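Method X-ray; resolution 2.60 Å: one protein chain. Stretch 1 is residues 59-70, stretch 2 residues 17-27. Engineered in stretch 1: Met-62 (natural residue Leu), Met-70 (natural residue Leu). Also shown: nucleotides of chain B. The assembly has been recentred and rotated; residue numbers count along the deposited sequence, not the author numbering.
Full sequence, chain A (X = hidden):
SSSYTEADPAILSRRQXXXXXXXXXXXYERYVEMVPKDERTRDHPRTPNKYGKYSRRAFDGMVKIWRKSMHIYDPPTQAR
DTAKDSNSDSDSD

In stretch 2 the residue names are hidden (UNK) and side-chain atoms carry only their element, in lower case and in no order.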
# COMPACT_ATOMS: atom_id res chain seq x y z
N PHE A 59 -2.38 -3.29 -6.40
CA PHE A 59 -2.05 -2.64 -5.13
C PHE A 59 -1.60 -1.20 -5.35
O PHE A 59 -1.90 -0.30 -4.55
CB PHE A 59 -0.96 -3.39 -4.39
CG PHE A 59 -0.87 -3.02 -2.94
CD1 PHE A 59 -1.68 -3.64 -2.00
CD2 PHE A 59 -0.02 -2.03 -2.51
CE1 PHE A 59 -1.61 -3.30 -0.66
CE2 PHE A 59 0.06 -1.69 -1.17
CZ PHE A 59 -0.76 -2.33 -0.25
N ASP A 60 -0.86 -0.98 -6.43
CA ASP A 60 -0.43 0.36 -6.77
C ASP A 60 -1.61 1.29 -7.05
O ASP A 60 -1.59 2.46 -6.66
CB ASP A 60 0.55 0.32 -7.95
CG ASP A 60 1.98 0.11 -7.49
OD1 ASP A 60 2.19 0.07 -6.26
OD2 ASP A 60 2.88 0.02 -8.36
N GLY A 61 -2.64 0.75 -7.70
CA GLY A 61 -3.87 1.49 -7.95
C GLY A 61 -4.59 1.97 -6.70
O GLY A 61 -5.02 3.11 -6.64
N MSE A 62 -4.72 1.10 -5.70
CA MSE A 62 -5.41 1.45 -4.45
C MSE A 62 -4.67 2.51 -3.65
O MSE A 62 -5.28 3.35 -3.00
CB MSE A 62 -5.63 0.20 -3.59
CG MSE A 62 -6.51 -0.85 -4.23
SE MSE A 62 -7.04 -2.24 -2.97
CE MSE A 62 -5.33 -3.21 -2.83
N VAL A 63 -3.35 2.45 -3.69
CA VAL A 63 -2.50 3.36 -2.94
C VAL A 63 -2.61 4.78 -3.51
O VAL A 63 -2.68 5.77 -2.77
CB VAL A 63 -1.03 2.86 -2.93
CG1 VAL A 63 -0.11 3.91 -2.39
CG2 VAL A 63 -0.92 1.61 -2.07
N LYS A 64 -2.64 4.86 -4.84
CA LYS A 64 -2.84 6.09 -5.59
C LYS A 64 -4.12 6.77 -5.13
O LYS A 64 -4.08 7.81 -4.48
CB LYS A 64 -2.90 5.78 -7.09
CG LYS A 64 -3.10 6.98 -7.98
CD LYS A 64 -2.64 6.72 -9.41
CE LYS A 64 -2.21 8.02 -10.10
NZ LYS A 64 -1.69 7.80 -11.49
N ILE A 65 -5.26 6.16 -5.47
CA ILE A 65 -6.55 6.61 -4.98
C ILE A 65 -6.52 7.00 -3.50
O ILE A 65 -6.91 8.09 -3.14
CB ILE A 65 -7.62 5.52 -5.19
CG1 ILE A 65 -7.96 5.38 -6.67
CG2 ILE A 65 -8.87 5.82 -4.35
CD1 ILE A 65 -8.96 4.29 -6.93
N TRP A 66 -6.04 6.11 -2.64
CA TRP A 66 -6.06 6.39 -1.22
C TRP A 66 -5.25 7.63 -0.90
O TRP A 66 -5.65 8.42 -0.06
CB TRP A 66 -5.54 5.19 -0.43
CG TRP A 66 -5.27 5.41 1.04
CD1 TRP A 66 -6.20 5.58 2.02
CD2 TRP A 66 -3.99 5.38 1.71
NE1 TRP A 66 -5.58 5.69 3.26
CE2 TRP A 66 -4.23 5.56 3.09
CE3 TRP A 66 -2.66 5.22 1.27
CZ2 TRP A 66 -3.20 5.60 4.04
CZ3 TRP A 66 -1.63 5.27 2.22
CH2 TRP A 66 -1.92 5.45 3.59
N ARG A 67 -4.12 7.81 -1.57
CA ARG A 67 -3.29 8.98 -1.33
C ARG A 67 -4.00 10.31 -1.66
O ARG A 67 -3.49 11.38 -1.33
CB ARG A 67 -1.95 8.88 -2.06
CG ARG A 67 -0.93 8.02 -1.38
CD ARG A 67 -0.54 8.54 -0.00
NE ARG A 67 0.13 9.84 -0.07
CZ ARG A 67 1.35 10.04 -0.55
NH1 ARG A 67 2.06 9.03 -1.02
NH2 ARG A 67 1.84 11.27 -0.57
N LYS A 68 -5.16 10.24 -2.31
CA LYS A 68 -6.00 11.41 -2.52
C LYS A 68 -7.49 11.07 -2.34
O LYS A 68 -8.12 10.48 -3.22
CB LYS A 68 -5.75 12.03 -3.91
CG LYS A 68 -5.86 11.08 -5.09
CD LYS A 68 -5.70 11.82 -6.42
CE LYS A 68 -6.68 12.98 -6.55
NZ LYS A 68 -6.50 13.73 -7.82
N SER A 69 -8.07 11.42 -1.19
CA SER A 69 -7.45 12.14 -0.09
C SER A 69 -8.21 11.53 1.08
O SER A 69 -9.42 11.31 0.93
CB SER A 69 -7.77 13.64 -0.21
OG SER A 69 -6.87 14.49 0.48
N MSE A 70 -7.60 11.23 2.23
CA MSE A 70 -6.24 11.58 2.66
C MSE A 70 -5.92 13.07 2.66
O MSE A 70 -5.23 13.59 1.78
CB MSE A 70 -5.15 10.75 1.95
CG MSE A 70 -4.03 10.32 2.89
SE MSE A 70 -4.80 9.47 4.48
CE MSE A 70 -3.36 9.70 5.77
N UNK A 17 5.84 0.55 2.97
CA UNK A 17 6.58 1.77 2.74
C UNK A 17 5.64 2.77 2.08
O UNK A 17 5.56 3.92 2.48
c UNK A 17 10.59 3.68 0.25
c UNK A 17 9.84 2.39 0.64
n UNK A 17 11.00 3.69 -1.20
c UNK A 17 7.82 1.50 1.88
c UNK A 17 8.87 2.61 1.81
N UNK A 18 4.92 2.30 1.06
CA UNK A 18 3.88 3.11 0.42
C UNK A 18 2.90 3.64 1.47
O UNK A 18 2.47 4.79 1.42
c UNK A 18 3.12 2.26 -0.59
o UNK A 18 2.94 -0.32 -2.05
c UNK A 18 3.20 0.76 -2.60
n UNK A 18 2.89 1.01 -3.86
c UNK A 18 3.88 1.88 -1.83
N UNK A 19 2.54 2.77 2.40
CA UNK A 19 1.65 3.12 3.49
C UNK A 19 2.27 4.16 4.40
O UNK A 19 1.65 5.19 4.66
c UNK A 19 0.08 -0.35 4.09
c UNK A 19 0.23 1.07 3.55
c UNK A 19 0.74 2.28 5.68
c UNK A 19 1.27 1.89 4.31
N UNK A 20 3.49 3.89 4.86
CA UNK A 20 4.21 4.85 5.69
C UNK A 20 4.22 6.22 5.06
O UNK A 20 3.81 7.19 5.67
o UNK A 20 4.59 2.83 7.43
o UNK A 20 6.78 2.98 7.51
c UNK A 20 5.68 3.32 7.05
c UNK A 20 5.63 4.37 5.97
N UNK A 21 4.66 6.29 3.81
CA UNK A 21 4.56 7.50 3.02
C UNK A 21 3.20 8.16 3.17
O UNK A 21 3.10 9.38 3.34
c UNK A 21 8.95 7.52 0.35
c UNK A 21 6.62 7.54 -0.21
c UNK A 21 6.27 7.31 1.12
o UNK A 21 10.28 7.61 -0.02
c UNK A 21 8.63 7.29 1.68
c UNK A 21 7.29 7.20 2.06
c UNK A 21 4.82 7.21 1.54
c UNK A 21 7.94 7.64 -0.60
N UNK A 22 2.14 7.36 3.10
CA UNK A 22 0.79 7.88 3.21
C UNK A 22 0.50 8.49 4.57
O UNK A 22 0.21 9.66 4.69
N UNK A 23 0.60 7.69 5.62
CA UNK A 23 0.39 8.22 6.95
C UNK A 23 1.64 8.94 7.45
O UNK A 23 2.09 8.71 8.57
c UNK A 23 0.18 4.89 9.00
c UNK A 23 -1.24 4.52 8.58
c UNK A 23 -0.08 7.13 7.92
c UNK A 23 0.80 5.90 8.03
n UNK A 23 -1.99 3.84 9.68
N UNK A 24 2.18 9.80 6.60
CA UNK A 24 3.27 10.70 6.97
C UNK A 24 2.88 12.11 6.52
O UNK A 24 3.47 13.10 6.96
c UNK A 24 5.75 11.23 6.59
o UNK A 24 5.97 12.15 5.80
n UNK A 24 6.49 11.02 7.68
c UNK A 24 4.60 10.25 6.34
N UNK A 25 1.86 12.19 5.66
CA UNK A 25 1.33 13.46 5.16
C UNK A 25 0.69 14.35 6.25
O UNK A 25 0.75 14.05 7.44
o UNK A 25 -0.82 12.50 4.55
c UNK A 25 0.29 13.23 4.04
c UNK A 25 0.91 12.48 2.87
N UNK A 26 0.10 15.47 5.83
CA UNK A 26 -0.65 16.32 6.75
C UNK A 26 -2.04 15.74 7.02
O UNK A 26 -2.42 15.50 8.18
c UNK A 26 -0.75 17.74 6.20
N UNK A 27 -2.79 15.52 5.95
CA UNK A 27 -4.14 14.99 6.07
C UNK A 27 -4.16 13.51 6.48
O UNK A 27 -4.51 13.17 7.62
c UNK A 27 -4.89 15.19 4.77
P U B 14 13.56 7.81 -3.46
OP1 U B 14 14.82 8.54 -3.14
OP2 U B 14 13.39 6.39 -3.08
O5' U B 14 12.32 8.60 -2.85
C5' U B 14 12.29 10.03 -2.84
C4' U B 14 10.96 10.56 -3.30
O4' U B 14 9.92 10.09 -2.39
C3' U B 14 10.82 12.08 -3.37
O3' U B 14 10.11 12.46 -4.55
C2' U B 14 9.98 12.42 -2.13
O2' U B 14 9.18 13.57 -2.25
C1' U B 14 9.11 11.18 -1.99
N1 U B 14 8.67 10.96 -0.61
C2 U B 14 7.31 10.89 -0.40
O2 U B 14 6.52 10.97 -1.32
N3 U B 14 6.92 10.71 0.90
C4 U B 14 7.77 10.59 1.98
O4 U B 14 7.29 10.42 3.11
C5 U B 14 9.17 10.69 1.69
C6 U B 14 9.57 10.88 0.43
P U B 16 5.79 16.07 -5.21
OP1 U B 16 4.89 17.25 -5.29
OP2 U B 16 7.01 16.11 -4.37
O5' U B 16 4.91 14.87 -4.66
C5' U B 16 3.87 14.32 -5.45
C4' U B 16 3.18 13.19 -4.76
O4' U B 16 3.79 11.93 -5.14
C3' U B 16 3.20 13.23 -3.23
O3' U B 16 1.97 12.74 -2.73
C2' U B 16 4.29 12.24 -2.88
O2' U B 16 4.14 11.65 -1.60
C1' U B 16 4.13 11.20 -3.98
N1 U B 16 5.32 10.39 -4.26
C2 U B 16 5.22 9.07 -3.89
O2 U B 16 4.21 8.60 -3.37
N3 U B 16 6.34 8.32 -4.13
C4 U B 16 7.52 8.73 -4.70
O4 U B 16 8.42 7.90 -4.84
C5 U B 16 7.55 10.12 -5.06
C6 U B 16 6.47 10.88 -4.83
P C B 17 0.73 13.74 -2.48
OP1 C B 17 1.08 15.05 -3.09
OP2 C B 17 0.37 13.61 -1.04
O5' C B 17 -0.44 13.12 -3.35
C5' C B 17 -0.34 13.09 -4.76
C4' C B 17 -1.69 13.02 -5.43
O4' C B 17 -2.65 13.85 -4.71
C3' C B 17 -1.69 13.54 -6.86
O3' C B 17 -2.69 12.85 -7.59
C2' C B 17 -2.09 15.00 -6.68
O2' C B 17 -2.61 15.62 -7.84
C1' C B 17 -3.13 14.87 -5.57
N1 C B 17 -3.35 16.09 -4.77
C2 C B 17 -4.48 16.90 -5.02
O2 C B 17 -5.28 16.60 -5.93
N3 C B 17 -4.66 18.00 -4.25
C4 C B 17 -3.79 18.31 -3.27
N4 C B 17 -4.02 19.41 -2.54
C5 C B 17 -2.66 17.50 -3.00
C6 C B 17 -2.48 16.41 -3.76

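Position 17 carries four carbons in a row ending in a nitrogen, an extended chain out of reach of stretch 1; this is Lys-17. At position 18 three carbons lead to a terminus bearing one oxygen and one nitrogen, an amide. The nitrogen lies 2.7 Å from Asp-60 OD1, the oxygen beside the ring of Phe-59, and the CB 4.0 Å from Val-63 CG1. The residue is Gln-18: NE2 donates a hydrogen bond to Asp-60 OD1, and OE1 sits 3.3 Å from Phe-59 CE2, at the ring edge, where the polarised C-H groups suit an oxygen.

Position 19 has four carbons forked at the first, with one arm two carbons long, hence Ile-19; its backbone O lies 3.7 Å from Trp-66 CH2, near the plane of the indole. Position 20 shows two carbons, the second carrying two oxygens, and its CB points away from stretch 1: Asp-20. At position 21 one carbon precedes a six-carbon ring bearing an oxygen, the mark of Tyr-21. Its CB is 4.2 Å from Arg-67 NH1, but the ring leads away and lays one face against the base of U14.

Position 22 has no side-chain atoms and is Gly-22. The absence matters, because a CB here would fall about 2.2 Å from Trp-66 CZ3, a clash. Bare, the CA approaches Trp-66 CH2 to 3.7 Å and Arg-67 CD to 3.5 Å. Position 23, four carbons in a row ending in nitrogen, is Lys-23, the first residue to leave helical geometry; its backbone N is 3.9 Å from Trp-66 CH2.

Position 24 has two carbons, the second with one oxygen and one nitrogen, and does not touch stretch 1: Asn-24. Position 25 has one carbon carrying an oxygen and a carbon, the latter 3.8 Å from Arg-67 NH2. This is Thr-25, whose OG1 donates a hydrogen bond to Gly-22 O over 3.0 Å. Positions 26 and 27 each have a single carbon, Ala-26 without contact and Ala-27 with its CB 3.2 Å from C of the engineered, poorly ordered Met-70.

The two helices run nearly parallel, 3° apart, with axes 10.8 Å from each other at closest approach. One hydrogen bond, from Gln-18 to Asp-60, joins the stretches; most of the remaining contact is packing, with Trp-66 and Arg-67 filling the space beside Gly-22. The guanidinium of Arg-67 turns one face to Gly-22 N and Tyr-21 O while its nitrogens bond to U16 and C17, so the same side chain serves both the helix contact and the RNA.

Stretch 2 17-27: KQIDYGKNTAA
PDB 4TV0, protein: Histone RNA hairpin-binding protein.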